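Local coordinates for DUF4595 domain-containing protein (PDB 3TZG), which is of unknown function but folds as a porin-like beta barrel, its antiparallel strands curling around a short helix and loops, at residues 129-132 with 133-137; 188-191 with 192-196. One frame throughout, in Å; residues are numbered along the deposited sequence.

Contact 1 (129-132 with 133-137)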
ATOM      1  N   VAL A 129      -9.545  -7.860   6.353  1.00 43.68           N
ATOM      2  CA  VAL A 129     -10.275  -8.230   7.575  1.00 42.91           C
ATOM      3  C   VAL A 129      -9.441  -7.822   8.802  1.00 45.33           C
ATOM      4  O   VAL A 129      -8.250  -8.117   8.866  1.00 44.43           O
ATOM      5  CB  VAL A 129     -10.597  -9.741   7.543  1.00 46.17           C
ATOM      6  CG1 VAL A 129     -11.182 -10.221   8.865  1.00 47.10           C
ATOM      7  CG2 VAL A 129     -11.550 -10.053   6.394  1.00 45.56           C
ATOM      8  N   PHE A 130     -10.078  -7.108   9.745  1.00 42.14           N
ATOM      9  CA  PHE A 130      -9.455  -6.538  10.956  1.00 41.92           C
ATOM     10  C   PHE A 130     -10.007  -7.167  12.207  1.00 49.38           C
ATOM     11  O   PHE A 130     -11.182  -7.548  12.222  1.00 53.26           O
ATOM     12  CB  PHE A 130      -9.713  -5.007  11.018  1.00 43.54           C
ATOM     13  CG  PHE A 130      -9.208  -4.239   9.821  1.00 43.45           C
ATOM     14  CD1 PHE A 130      -9.920  -4.234   8.624  1.00 46.95           C
ATOM     15  CD2 PHE A 130      -7.999  -3.564   9.873  1.00 44.03           C
ATOM     16  CE1 PHE A 130      -9.405  -3.599   7.493  1.00 47.11           C
ATOM     17  CE2 PHE A 130      -7.495  -2.910   8.747  1.00 45.81           C
ATOM     18  CZ  PHE A 130      -8.203  -2.916   7.574  1.00 44.44           C
ATOM     19  N   ASP A 131      -9.213  -7.225  13.268  1.00 45.23           N
ATOM     20  CA  ASP A 131      -9.668  -7.773  14.540  1.00 48.25           C
ATOM     21  C   ASP A 131     -10.385  -6.675  15.396  1.00 55.23           C
ATOM     22  O   ASP A 131     -10.591  -5.550  14.925  1.00 54.68           O
ATOM     23  CB  ASP A 131      -8.483  -8.396  15.313  1.00 51.04           C
ATOM     24  CG  ASP A 131      -7.355  -7.460  15.707  1.00 62.48           C
ATOM     25  OD1 ASP A 131      -7.581  -6.224  15.726  1.00 63.05           O
ATOM     26  OD2 ASP A 131      -6.258  -7.965  16.048  1.00 69.63           O
ATOM     27  N   GLN A 132     -10.751  -7.018  16.648  1.00 54.71           N
ATOM     28  CA  GLN A 132     -11.429  -6.119  17.585  1.00 57.12           C
ATOM     29  C   GLN A 132     -10.620  -4.824  17.813  1.00 63.62           C
ATOM     30  O   GLN A 132     -11.213  -3.754  17.865  1.00 65.55           O
ATOM     31  CB  GLN A 132     -11.656  -6.830  18.925  1.00 60.49           C
ATOM     32  CG  GLN A 132     -12.517  -8.080  18.826  1.00 81.68           C
ATOM     33  CD  GLN A 132     -13.765  -7.909  19.622  1.00 95.70           C
ATOM     34  OE1 GLN A 132     -13.736  -7.790  20.858  1.00 93.38           O
ATOM     35  NE2 GLN A 132     -14.898  -7.896  18.940  1.00 78.62           N
ATOM     36  N   LEU A 133      -9.274  -4.920  17.904  1.00 59.25           N
ATOM     37  CA  LEU A 133      -8.393  -3.779  18.161  1.00 59.10           C
ATOM     38  C   LEU A 133      -8.102  -2.938  16.895  1.00 61.41           C
ATOM     39  O   LEU A 133      -7.345  -1.970  16.979  1.00 62.30           O
ATOM     40  CB  LEU A 133      -7.070  -4.253  18.769  1.00 58.87           C
ATOM     41  CG  LEU A 133      -7.037  -4.339  20.293  1.00 66.77           C
ATOM     42  CD1 LEU A 133      -7.791  -5.570  20.809  1.00 69.73           C
ATOM     43  CD2 LEU A 133      -5.613  -4.438  20.781  1.00 68.54           C
ATOM     44  N   GLY A 134      -8.715  -3.282  15.769  1.00 54.28           N
ATOM     45  CA  GLY A 134      -8.524  -2.552  14.526  1.00 52.21           C
ATOM     46  C   GLY A 134      -7.300  -2.941  13.721  1.00 53.39           C
ATOM     47  O   GLY A 134      -7.016  -2.320  12.690  1.00 51.47           O
ATOM     48  N   ARG A 135      -6.579  -3.975  14.178  1.00 48.92           N
ATOM     49  CA  ARG A 135      -5.378  -4.492  13.520  1.00 47.03           C
ATOM     50  C   ARG A 135      -5.732  -5.318  12.308  1.00 49.42           C
ATOM     51  O   ARG A 135      -6.649  -6.126  12.389  1.00 50.14           O
ATOM     52  CB  ARG A 135      -4.544  -5.341  14.498  1.00 45.81           C
ATOM     53  CG  ARG A 135      -3.948  -4.512  15.623  1.00 50.02           C
ATOM     54  CD  ARG A 135      -3.201  -5.364  16.604  1.00 55.99           C
ATOM     55  NE  ARG A 135      -4.073  -6.322  17.279  1.00 62.59           N
ATOM     56  CZ  ARG A 135      -3.707  -7.059  18.318  1.00 81.47           C
ATOM     57  NH1 ARG A 135      -2.495  -6.923  18.843  1.00 68.66           N
ATOM     58  NH2 ARG A 135      -4.557  -7.912  18.864  1.00 80.16           N
ATOM     59  N   LEU A 136      -5.000  -5.136  11.182  1.00 44.56           N
ATOM     60  CA  LEU A 136      -5.238  -5.920   9.957  1.00 42.78           C
ATOM     61  C   LEU A 136      -4.749  -7.358  10.181  1.00 45.79           C
ATOM     62  O   LEU A 136      -3.548  -7.570  10.375  1.00 45.81           O
ATOM     63  CB  LEU A 136      -4.544  -5.261   8.752  1.00 41.52           C
ATOM     64  CG  LEU A 136      -4.632  -6.000   7.432  1.00 45.19           C
ATOM     65  CD1 LEU A 136      -6.074  -6.130   6.983  1.00 47.40           C
ATOM     66  CD2 LEU A 136      -3.817  -5.316   6.393  1.00 42.48           C
ATOM     67  N   LYS A 137      -5.677  -8.330  10.212  1.00 41.38           N
ATOM     68  CA  LYS A 137      -5.339  -9.715  10.534  1.00 40.46           C
ATOM     69  C   LYS A 137      -5.151 -10.571   9.308  1.00 44.18           C
ATOM     70  O   LYS A 137      -4.255 -11.425   9.304  1.00 43.97           O
ATOM     71  CB  LYS A 137      -6.392 -10.351  11.443  1.00 41.33           C
ATOM     72  CG  LYS A 137      -6.066 -10.085  12.938  1.00 59.15           C
ATOM     73  CD  LYS A 137      -4.836 -10.907  13.486  1.00 62.44           C
ATOM     74  CE  LYS A 137      -4.435 -10.609  14.903  1.00 74.37           C
ATOM     75  NZ  LYS A 137      -5.531 -10.854  15.898  1.00 86.71           N
TER
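Asp131 and Gly134 close the tight end of a beta hairpin, in which strand 120-130 turns back as strand 136-145 through a type I beta turn. Backbone bonds set the register. Gly134 N binds Asp131 O at 3.1 Å; Asp131 N to Arg135 O and Lys137 N to Val129 O are each 2.9 Å. Phe130 and Leu136 form the non-hydrogen-bonded pair next to the turn.

The polar part centres on the carboxylate of Asp131, whose CG sits between its own backbone N and carbonyl carbon, a rotation (chi1 62°) that brings both oxygens within reach of the Arg135 backbone and side chain. OD1 takes the amide of Arg135, which meets it from above the carboxylate plane. OD2 joins two salt bridges: Arg135 NE bonds to the syn lone pair of OD2, and Lys137 NZ to its anti lone pair. The carboxylate and guanidinium planes stand 50° apart, so the pairing is skewed; NH2 adds a weak bond to the same oxygen. Two cations on one oxygen probably stabilise the charged form of the aspartate. Leu133 CD2 lies over one face of the guanidinium, and Tyr159 also touches Arg135 and Lys137.

The apolar part lies on the sheet face carrying Phe130 and Leu136. Leu136 CD1 makes a CH-pi contact over the Phe130 ring, 4.0 Å from its centroid and offset toward the rim, while Gly134 O sits at the ring's edge, 3.2 Å from Phe130 CD2.

Contact 2 (188-191 with 192-196)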
ATOM      1  N   LEU A 188      -1.195   4.380   3.042  1.00 43.51           N
ATOM      2  CA  LEU A 188      -0.204   5.315   3.633  1.00 43.27           C
ATOM      3  C   LEU A 188      -0.854   6.629   4.112  1.00 48.01           C
ATOM      4  O   LEU A 188      -0.465   7.135   5.159  1.00 47.55           O
ATOM      5  CB  LEU A 188       0.910   5.640   2.619  1.00 42.99           C
ATOM      6  CG  LEU A 188       2.081   6.513   3.099  1.00 47.65           C
ATOM      7  CD1 LEU A 188       3.126   5.680   3.821  1.00 46.87           C
ATOM      8  CD2 LEU A 188       2.743   7.226   1.939  1.00 48.64           C
ATOM      9  N   LEU A 189      -1.841   7.163   3.357  1.00 45.22           N
ATOM     10  CA  LEU A 189      -2.503   8.437   3.669  1.00 45.97           C
ATOM     11  C   LEU A 189      -3.811   8.211   4.442  1.00 51.92           C
ATOM     12  O   LEU A 189      -4.534   9.180   4.706  1.00 53.96           O
ATOM     13  CB  LEU A 189      -2.787   9.233   2.367  1.00 46.47           C
ATOM     14  CG  LEU A 189      -1.640   9.399   1.332  1.00 50.88           C
ATOM     15  CD1 LEU A 189      -2.026  10.380   0.267  1.00 52.85           C
ATOM     16  CD2 LEU A 189      -0.315   9.844   1.977  1.00 50.46           C
ATOM     17  N   ASN A 190      -4.104   6.937   4.819  1.00 46.88           N
ATOM     18  CA  ASN A 190      -5.273   6.494   5.590  1.00 47.16           C
ATOM     19  C   ASN A 190      -6.599   7.010   4.960  1.00 52.98           C
ATOM     20  O   ASN A 190      -7.474   7.549   5.669  1.00 53.52           O
ATOM     21  CB  ASN A 190      -5.175   6.939   7.070  1.00 46.72           C
ATOM     22  CG  ASN A 190      -6.096   6.172   7.996  1.00 74.62           C
ATOM     23  OD1 ASN A 190      -6.328   4.962   7.836  1.00 69.77           O
ATOM     24  ND2 ASN A 190      -6.624   6.854   9.004  1.00 67.82           N
ATOM     25  N   LEU A 191      -6.753   6.812   3.632  1.00 48.33           N
ATOM     26  CA  LEU A 191      -7.946   7.279   2.933  1.00 48.90           C
ATOM     27  C   LEU A 191      -9.164   6.387   3.287  1.00 55.21           C
ATOM     28  O   LEU A 191     -10.314   6.799   3.060  1.00 55.69           O
ATOM     29  CB  LEU A 191      -7.735   7.347   1.413  1.00 48.13           C
ATOM     30  CG  LEU A 191      -6.540   8.155   0.894  1.00 52.13           C
ATOM     31  CD1 LEU A 191      -6.583   8.259  -0.622  1.00 52.22           C
ATOM     32  CD2 LEU A 191      -6.489   9.558   1.481  1.00 53.56           C
ATOM     33  N   GLY A 192      -8.899   5.216   3.879  1.00 50.45           N
ATOM     34  CA  GLY A 192      -9.948   4.307   4.333  1.00 50.25           C
ATOM     35  C   GLY A 192     -10.437   4.672   5.727  1.00 55.97           C
ATOM     36  O   GLY A 192     -11.392   4.065   6.229  1.00 55.55           O
ATOM     37  N   GLN A 193      -9.753   5.666   6.378  1.00 53.01           N
ATOM     38  CA  GLN A 193     -10.038   6.203   7.715  1.00 53.20           C
ATOM     39  C   GLN A 193     -10.089   5.019   8.728  1.00 55.03           C
ATOM     40  O   GLN A 193     -11.041   4.854   9.486  1.00 56.38           O
ATOM     41  CB  GLN A 193     -11.335   7.011   7.659  1.00 56.10           C
ATOM     42  CG  GLN A 193     -11.524   8.080   8.701  1.00 81.03           C
ATOM     43  CD  GLN A 193     -12.876   8.758   8.501  1.00107.57           C
ATOM     44  OE1 GLN A 193     -13.937   8.112   8.348  1.00 97.63           O
ATOM     45  NE2 GLN A 193     -12.872  10.087   8.491  1.00103.57           N
ATOM     46  N   LEU A 194      -9.021   4.208   8.721  1.00 48.55           N
ATOM     47  CA  LEU A 194      -8.798   3.041   9.563  1.00 46.98           C
ATOM     48  C   LEU A 194      -8.749   3.392  11.053  1.00 55.73           C
ATOM     49  O   LEU A 194      -8.094   4.356  11.462  1.00 56.25           O
ATOM     50  CB  LEU A 194      -7.488   2.367   9.160  1.00 44.77           C
ATOM     51  CG  LEU A 194      -7.478   1.383   7.991  1.00 47.81           C
ATOM     52  CD1 LEU A 194      -8.160   1.918   6.737  1.00 46.42           C
ATOM     53  CD2 LEU A 194      -6.055   0.954   7.698  1.00 51.57           C
ATOM     54  N   ARG A 195      -9.441   2.566  11.852  1.00 54.92           N
ATOM     55  CA  ARG A 195      -9.591   2.642  13.302  1.00 55.84           C
ATOM     56  C   ARG A 195      -8.201   2.551  14.024  1.00 59.95           C
ATOM     57  O   ARG A 195      -7.994   3.268  15.006  1.00 61.77           O
ATOM     58  CB  ARG A 195     -10.547   1.505  13.742  1.00 54.69           C
ATOM     59  CG  ARG A 195     -10.876   1.402  15.226  1.00 74.15           C
ATOM     60  CD  ARG A 195     -12.014   0.421  15.515  1.00 96.80           C
ATOM     61  NE  ARG A 195     -13.313   1.079  15.676  1.00114.29           N
ATOM     62  CZ  ARG A 195     -14.226   1.197  14.717  1.00128.79           C
ATOM     63  NH1 ARG A 195     -14.005   0.685  13.514  1.00116.59           N
ATOM     64  NH2 ARG A 195     -15.371   1.814  14.956  1.00115.25           N
ATOM     65  N   ASN A 196      -7.248   1.713  13.524  1.00 53.93           N
ATOM     66  CA  ASN A 196      -5.928   1.534  14.163  1.00 52.19           C
ATOM     67  C   ASN A 196      -4.795   1.795  13.179  1.00 53.89           C
ATOM     68  O   ASN A 196      -4.465   0.963  12.354  1.00 50.90           O
ATOM     69  CB  ASN A 196      -5.809   0.122  14.748  1.00 48.24           C
ATOM     70  CG  ASN A 196      -4.582  -0.179  15.574  1.00 67.50           C
ATOM     71  OD1 ASN A 196      -3.459   0.242  15.290  1.00 59.82           O
ATOM     72  ND2 ASN A 196      -4.759  -1.013  16.570  1.00 64.21           N
TER
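With CG anti to the backbone N (chi1 -162°) and the amide turned by chi2 of 36°, the Asn190 side chain swings forward along the chain and presents OD1 to the backbone of Leu194. The Asn190 backbone has left the helical region with positive phi, ending helix 181-188 in a Schellman motif, and the chain then enters a type I beta turn from Asn190 to Gln193.

The turn's own bond is Gln193 N to Asn190 O, 3.0 Å. One residue on, Leu194 N reaches Asn190 OD1 at 2.9 Å, tilted 29° from the amide plane. Leu194 CB lies beside the same OD1, with the rest of the leucine side chain crossing the asparagine obliquely. Leu191 points away from 192-196 and packs on Ile49 and Ala75 of the barrel strands.

Both acceptors belong to one residue, the backbone O and the side-chain OD1 of Asn190, and they receive successive amides. Asn190 thus ends the helix and probably helps set the direction in which the chain leaves it; both bonds across the contact are between neutral groups.

In the fold
From the N terminus, contact 1 comes first: 129-132 with 133-137 closes the tight turn between strands 120-130 and 136-145. Contact 2, 188-191 with 192-196, follows later, turning the chain as it leaves helix 181-188 on the way to strand 199-208. The two local loops lie in series, neither nested nor crossed, with centres about 13 Å apart. They nevertheless meet: Asn196 ND2 probably donates to Leu133 O (2.8 Å), Asn196 CB packs on Gly134 O, and Leu194 CD2 approaches the Phe130 ring. The hairpin end is thereby tied to the segment after the helix, while Leu189 touches strands 34-37 and 48-51.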